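Side-chain contacts in tail fiber protein (PDB 6CL6), which probably recognises receptors on the surface of target bacteria as the trimeric receptor-binding fiber of the R2 pyocin, a contractile injection system: residues 305-308 with 309-312; 213-217 with 218-222. One frame throughout, in Å; residues are numbered along the deposited sequence.

Interaction 1 (305-308 with 309-312); sequences TCPA and DADA. With CA (calcium ion), chain I.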
ATOM      1  N   THR A 305      76.651  28.611 -67.975  1.00 18.72           N
ATOM      2  CA  THR A 305      77.868  28.837 -68.769  1.00 18.78           C
ATOM      3  C   THR A 305      77.886  30.290 -69.213  1.00 24.55           C
ATOM      4  O   THR A 305      76.934  30.763 -69.858  1.00 22.99           O
ATOM      5  CB  THR A 305      77.928  27.901 -69.971  1.00 24.73           C
ATOM      6  OG1 THR A 305      77.991  26.542 -69.517  1.00 26.90           O
ATOM      7  CG2 THR A 305      79.194  28.194 -70.819  1.00 33.45           C
ATOM      8  N   CYS A 306      78.945  30.995 -68.848  1.00 22.25           N
ATOM      9  CA  CYS A 306      79.131  32.394 -69.204  1.00 20.35           C
ATOM     10  C   CYS A 306      80.227  32.522 -70.273  1.00 16.31           C
ATOM     11  O   CYS A 306      81.189  31.737 -70.284  1.00 22.84           O
ATOM     12  CB  CYS A 306      79.542  33.244 -67.983  1.00 16.04           C
ATOM     13  SG  CYS A 306      78.383  33.293 -66.663  1.00 19.06           S
ATOM     14  N   PRO A 307      80.121  33.489 -71.171  1.00 21.20           N
ATOM     15  CA  PRO A 307      81.223  33.747 -72.108  1.00 19.20           C
ATOM     16  C   PRO A 307      82.348  34.476 -71.386  1.00 15.99           C
ATOM     17  O   PRO A 307      82.183  35.002 -70.287  1.00 15.82           O
ATOM     18  CB  PRO A 307      80.601  34.636 -73.186  1.00 20.91           C
ATOM     19  CG  PRO A 307      79.185  34.995 -72.696  1.00 19.43           C
ATOM     20  CD  PRO A 307      79.137  34.573 -71.225  1.00 16.73           C
ATOM     21  N   ALA A 308      83.511  34.513 -72.041  1.00 16.74           N
ATOM     22  CA  ALA A 308      84.651  35.237 -71.487  1.00 17.59           C
ATOM     23  C   ALA A 308      84.276  36.697 -71.239  1.00 27.04           C
ATOM     24  O   ALA A 308      83.679  37.343 -72.092  1.00 20.46           O
ATOM     25  CB  ALA A 308      85.824  35.150 -72.464  1.00 18.94           C
ATOM     26  N   ASP A 309      84.618  37.215 -70.059  1.00 19.68           N
ATOM     27  CA  ASP A 309      84.511  38.650 -69.781  1.00 15.16           C
ATOM     28  C   ASP A 309      83.137  39.208 -70.140  1.00 24.79           C
ATOM     29  O   ASP A 309      83.029  40.282 -70.723  1.00 21.02           O
ATOM     30  CB  ASP A 309      85.611  39.429 -70.564  1.00 17.89           C
ATOM     31  CG  ASP A 309      87.019  39.145 -70.076  1.00 28.35           C
ATOM     32  OD1 ASP A 309      87.224  38.927 -68.856  1.00 23.90           O
ATOM     33  OD2 ASP A 309      87.944  39.161 -70.926  1.00 27.33           O
ATOM     34  N   ALA A 310      82.068  38.501 -69.773  1.00 16.40           N
ATOM     35  CA  ALA A 310      80.743  38.865 -70.288  1.00 16.14           C
ATOM     36  C   ALA A 310      79.653  38.232 -69.427  1.00 20.66           C
ATOM     37  O   ALA A 310      79.932  37.457 -68.515  1.00 19.26           O
ATOM     38  CB  ALA A 310      80.578  38.437 -71.752  1.00 19.22           C
ATOM     39  N   ASP A 311      78.399  38.548 -69.765  1.00 17.70           N
ATOM     40  CA  ASP A 311      77.228  38.138 -69.003  1.00 17.98           C
ATOM     41  C   ASP A 311      76.554  36.897 -69.578  1.00 30.78           C
ATOM     42  O   ASP A 311      76.639  36.592 -70.772  1.00 20.86           O
ATOM     43  CB  ASP A 311      76.171  39.252 -68.965  1.00 31.93           C
ATOM     44  CG  ASP A 311      76.623  40.484 -68.230  1.00 31.10           C
ATOM     45  OD1 ASP A 311      77.408  40.377 -67.282  1.00 22.64           O
ATOM     46  OD2 ASP A 311      76.164  41.576 -68.615  1.00 24.35           O
ATOM     47  N   ALA A 312      75.831  36.207 -68.706  1.00 20.45           N
ATOM     48  CA  ALA A 312      74.844  35.216 -69.114  1.00 22.44           C
ATOM     49  C   ALA A 312      73.632  35.386 -68.221  1.00 28.39           C
ATOM     50  O   ALA A 312      73.764  35.657 -67.017  1.00 22.97           O
ATOM     51  CB  ALA A 312      75.373  33.778 -69.026  1.00 27.27           C
TER
HETATM   52 CA    CA I 703      88.841  39.619 -67.252  1.00 20.02          CA
HETATM   53  O   HOH W   1      90.085  39.590 -69.402  1.00 15.40           O
HETATM   54  O   HOH W   2      90.267  37.734 -66.757  1.00 13.34           O
HETATM   55  O   HOH W   3      88.102  40.605 -65.086  1.00 33.64           O
HETATM   56  O   HOH W   4      90.771  40.939 -66.769  1.00 18.05           O
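The puckered ring of Pro307 packs against the residues that return past it: its CG rests 3.8 Å from CB of Ala310, and its CD lies 3.2 Å from the backbone O of Asp311. The flat group at the turn is the carboxylate of Asp309, which binds the calcium ion through OD1, the ion standing somewhat off the carboxylate plane. OD1 of Asp309 is 2.4 Å from the calcium, whereas OD2 of the same residue, at 3.8 Å, is too far to be a ligand. Instead OD2 accepts a hydrogen bond from water 1, itself a calcium ligand; together with the OD1-calcium bond, this probably helps to hold the carboxylate's rotation.

Pro307 to Ala310 form a type II beta turn. Asp309 holds its third position with a positive phi of 51°, the left-handed conformation that the third position of a type II turn requires. Its CG stands beside the backbone N (chi1 -68°), sending the carboxylate outward. Alanines suit the tight return: the methyl of Ala312 (CB) touches Thr305 O (3.5 Å) and the sulfur of Cys306 (SG, 3.9 Å), where Cys306 is buried.

No hydrogen bond joins the two limbs, although they run nearly antiparallel, so this is not a paired hairpin. Pro307 O accepts from Asn357 ND2. Strand 297-306 pairs through Cys306 with Ala363, while strand 310-315 pairs with strand 352-357, and Asp311 forms salt bridges to Arg346 and Arg356. Four waters, Gly358 O and Pro337 O of the second subunit complete the calcium shell. The turn thus carries the chain from one antiparallel sheet to another and supplies, through Asp309, one ligand of a calcium site shared by two subunits.

Interaction 2 (213-217 with 218-222); sequences GDFNP and SDYLL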
ATOM      1  N   GLY A 213     -15.118   0.675   8.179  1.00 13.16           N
ATOM      2  CA  GLY A 213     -14.734   1.900   8.845  1.00 18.69           C
ATOM      3  C   GLY A 213     -13.304   1.912   9.356  1.00 18.28           C
ATOM      4  O   GLY A 213     -12.760   2.986   9.622  1.00 20.76           O
ATOM      5  N   ASP A 214     -12.678   0.748   9.488  1.00 12.97           N
ATOM      6  CA  ASP A 214     -11.314   0.680   9.966  1.00 12.78           C
ATOM      7  C   ASP A 214     -10.311   1.009   8.872  1.00 22.83           C
ATOM      8  O   ASP A 214      -9.366   1.777   9.099  1.00 18.97           O
ATOM      9  CB  ASP A 214     -11.003  -0.718  10.504  1.00 14.54           C
ATOM     10  CG  ASP A 214     -11.798  -1.040  11.746  1.00 13.06           C
ATOM     11  OD1 ASP A 214     -11.950  -0.123  12.558  1.00 16.48           O
ATOM     12  OD2 ASP A 214     -12.231  -2.218  11.866  1.00 10.03           O
ATOM     13  N   PHE A 215     -10.444   0.356   7.717  1.00 15.79           N
ATOM     14  CA  PHE A 215      -9.520   0.539   6.601  1.00 23.78           C
ATOM     15  C   PHE A 215     -10.181   0.016   5.338  1.00 34.16           C
ATOM     16  O   PHE A 215     -11.136  -0.766   5.387  1.00 15.56           O
ATOM     17  CB  PHE A 215      -8.184  -0.188   6.798  1.00 16.02           C
ATOM     18  CG  PHE A 215      -8.308  -1.678   6.804  1.00 28.51           C
ATOM     19  CD1 PHE A 215      -8.626  -2.354   7.974  1.00 17.13           C
ATOM     20  CD2 PHE A 215      -8.119  -2.414   5.637  1.00 24.68           C
ATOM     21  CE1 PHE A 215      -8.742  -3.755   7.969  1.00  9.92           C
ATOM     22  CE2 PHE A 215      -8.255  -3.789   5.628  1.00 24.45           C
ATOM     23  CZ  PHE A 215      -8.577  -4.464   6.799  1.00 16.28           C
ATOM     24  N   ASN A 216      -9.633   0.442   4.209  1.00 20.11           N
ATOM     25  CA  ASN A 216     -10.031  -0.003   2.878  1.00 16.57           C
ATOM     26  C   ASN A 216      -8.815  -0.690   2.275  1.00 20.89           C
ATOM     27  O   ASN A 216      -7.757  -0.060   2.158  1.00 17.31           O
ATOM     28  CB  ASN A 216     -10.486   1.198   2.028  1.00 31.84           C
ATOM     29  CG  ASN A 216     -10.964   0.792   0.637  1.00 42.26           C
ATOM     30  OD1 ASN A 216     -10.746  -0.335   0.186  1.00 24.36           O
ATOM     31  ND2 ASN A 216     -11.602   1.725  -0.055  1.00 42.26           N
ATOM     32  N   PRO A 217      -8.877  -1.973   1.928  1.00 19.69           N
ATOM     33  CA  PRO A 217      -7.672  -2.624   1.375  1.00 17.11           C
ATOM     34  C   PRO A 217      -7.158  -1.945   0.116  1.00 30.45           C
ATOM     35  O   PRO A 217      -5.982  -2.108  -0.212  1.00 24.98           O
ATOM     36  CB  PRO A 217      -8.122  -4.065   1.115  1.00 26.23           C
ATOM     37  CG  PRO A 217      -9.620  -4.017   1.081  1.00 28.79           C
ATOM     38  CD  PRO A 217     -10.026  -2.895   1.990  1.00 24.90           C
ATOM     39  N   SER A 218      -7.987  -1.162  -0.575  1.00 20.02           N
ATOM     40  CA  SER A 218      -7.536  -0.470  -1.776  1.00 29.47           C
ATOM     41  C   SER A 218      -6.544   0.644  -1.479  1.00 20.42           C
ATOM     42  O   SER A 218      -5.953   1.180  -2.416  1.00 27.83           O
ATOM     43  CB  SER A 218      -8.721   0.116  -2.542  1.00 27.39           C
ATOM     44  OG  SER A 218      -9.595  -0.917  -2.954  1.00 48.22           O
ATOM     45  N   ASP A 219      -6.375   1.021  -0.216  1.00 17.82           N
ATOM     46  CA  ASP A 219      -5.363   2.010   0.148  1.00 20.06           C
ATOM     47  C   ASP A 219      -3.985   1.401   0.287  1.00 20.00           C
ATOM     48  O   ASP A 219      -3.004   2.143   0.482  1.00 21.91           O
ATOM     49  CB  ASP A 219      -5.777   2.695   1.445  1.00 42.68           C
ATOM     50  CG  ASP A 219      -6.984   3.597   1.268  1.00 29.73           C
ATOM     51  OD1 ASP A 219      -7.186   4.125   0.159  1.00 28.50           O
ATOM     52  OD2 ASP A 219      -7.739   3.770   2.241  1.00 37.71           O
ATOM     53  N   TYR A 220      -3.869   0.077   0.170  1.00 13.69           N
ATOM     54  CA  TYR A 220      -2.608  -0.611   0.378  1.00 17.54           C
ATOM     55  C   TYR A 220      -2.087  -1.178  -0.938  1.00 22.39           C
ATOM     56  O   TYR A 220      -2.864  -1.513  -1.838  1.00 19.54           O
ATOM     57  CB  TYR A 220      -2.782  -1.722   1.408  1.00 20.22           C
ATOM     58  CG  TYR A 220      -3.110  -1.175   2.779  1.00 21.92           C
ATOM     59  CD1 TYR A 220      -4.413  -0.822   3.112  1.00 27.37           C
ATOM     60  CD2 TYR A 220      -2.124  -0.973   3.720  1.00 19.54           C
ATOM     61  CE1 TYR A 220      -4.708  -0.298   4.346  1.00 13.91           C
ATOM     62  CE2 TYR A 220      -2.408  -0.439   4.954  1.00 23.23           C
ATOM     63  CZ  TYR A 220      -3.709  -0.113   5.274  1.00 16.75           C
ATOM     64  OH  TYR A 220      -3.989   0.410   6.487  1.00 27.22           O
ATOM     65  N   LEU A 221      -0.757  -1.302  -1.028  1.00 19.96           N
ATOM     66  CA  LEU A 221      -0.101  -1.720  -2.257  1.00 19.24           C
ATOM     67  C   LEU A 221      -0.190  -3.240  -2.426  1.00 16.80           C
ATOM     68  O   LEU A 221       0.238  -4.004  -1.553  1.00 22.57           O
ATOM     69  CB  LEU A 221       1.368  -1.259  -2.255  1.00 16.09           C
ATOM     70  CG  LEU A 221       2.096  -1.486  -3.579  1.00 28.80           C
ATOM     71  CD1 LEU A 221       1.509  -0.596  -4.666  1.00 33.71           C
ATOM     72  CD2 LEU A 221       3.598  -1.279  -3.454  1.00 26.87           C
ATOM     73  N   LEU A 222      -0.740  -3.674  -3.560  1.00 21.00           N
ATOM     74  CA  LEU A 222      -0.683  -5.080  -3.937  1.00 18.39           C
ATOM     75  C   LEU A 222       0.750  -5.480  -4.241  1.00 20.85           C
ATOM     76  O   LEU A 222       1.552  -4.672  -4.723  1.00 25.56           O
ATOM     77  CB  LEU A 222      -1.564  -5.349  -5.182  1.00 14.84           C
ATOM     78  CG  LEU A 222      -3.083  -5.249  -5.032  1.00 28.22           C
ATOM     79  CD1 LEU A 222      -3.742  -5.358  -6.406  1.00 42.76           C
ATOM     80  CD2 LEU A 222      -3.635  -6.317  -4.123  1.00 27.15           C
TER
HETATM   81  O   HOH W   5      -7.819   2.756   4.513  1.00 24.16           O
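Asn216 and Ser218 meet in an Asx turn at the start of a short 3-10 segment. The side-chain OD1 of Asn216 accepts the backbone N-H of Ser218 at 3.0 Å, in a nearly straight bond (165°) whose donor stands above the amide plane. The reach depends on CG of Asn216 lying anti to its own N (chi1 -178°), which folds the short amide forward along the chain. Two successive backbone bonds then wind the turn: Asp219 N to Asn216 O, 3.0 Å, and Tyr220 N to Pro217 O, 3.1 Å. Proline suits the position after Asn216, since its ring restrains phi and it has no N-H to be satisfied.

Tyr220 turns its ring edge to the turn, with Asn216 O and Pro217 O near the ring plane, while its CE1 lies 4.2 Å from CD2 of buried Phe215. Other chains of the trimer hold these aromatics: Phe215 stacks on Trp210 of the third subunit, whose NE1 bonds to Phe215 O, and Tyr220 packs on Tyr220 of that subunit and Pro217 of the second. On the Asp219 side, water 5 donates to Asp219 OD2 and accepts from Asn216 N, 3.0 Å away.

In the fold
The two contacts lie far apart on an elongated fiber, with centres about 119 Å from each other, and share no strand or sheet. Interaction 2 is partly buried in the connecting region between strands 202-208 and 245-246, close to the centre of the chain, where aromatic packing engages both other subunits. Interaction 1 is a surface turn within the gp53-like C-terminal region, whose family is grouped with H-type lectins. Their chemistry differs accordingly: 213-222 holds its shape by internal hydrogen bonds, whereas 305-312 has none between its limbs and relies on small apolar contacts, neighbouring strands and calcium. Each nevertheless helps link subunits, one through side-chain packing and backbone bonds, the other through a metal ion.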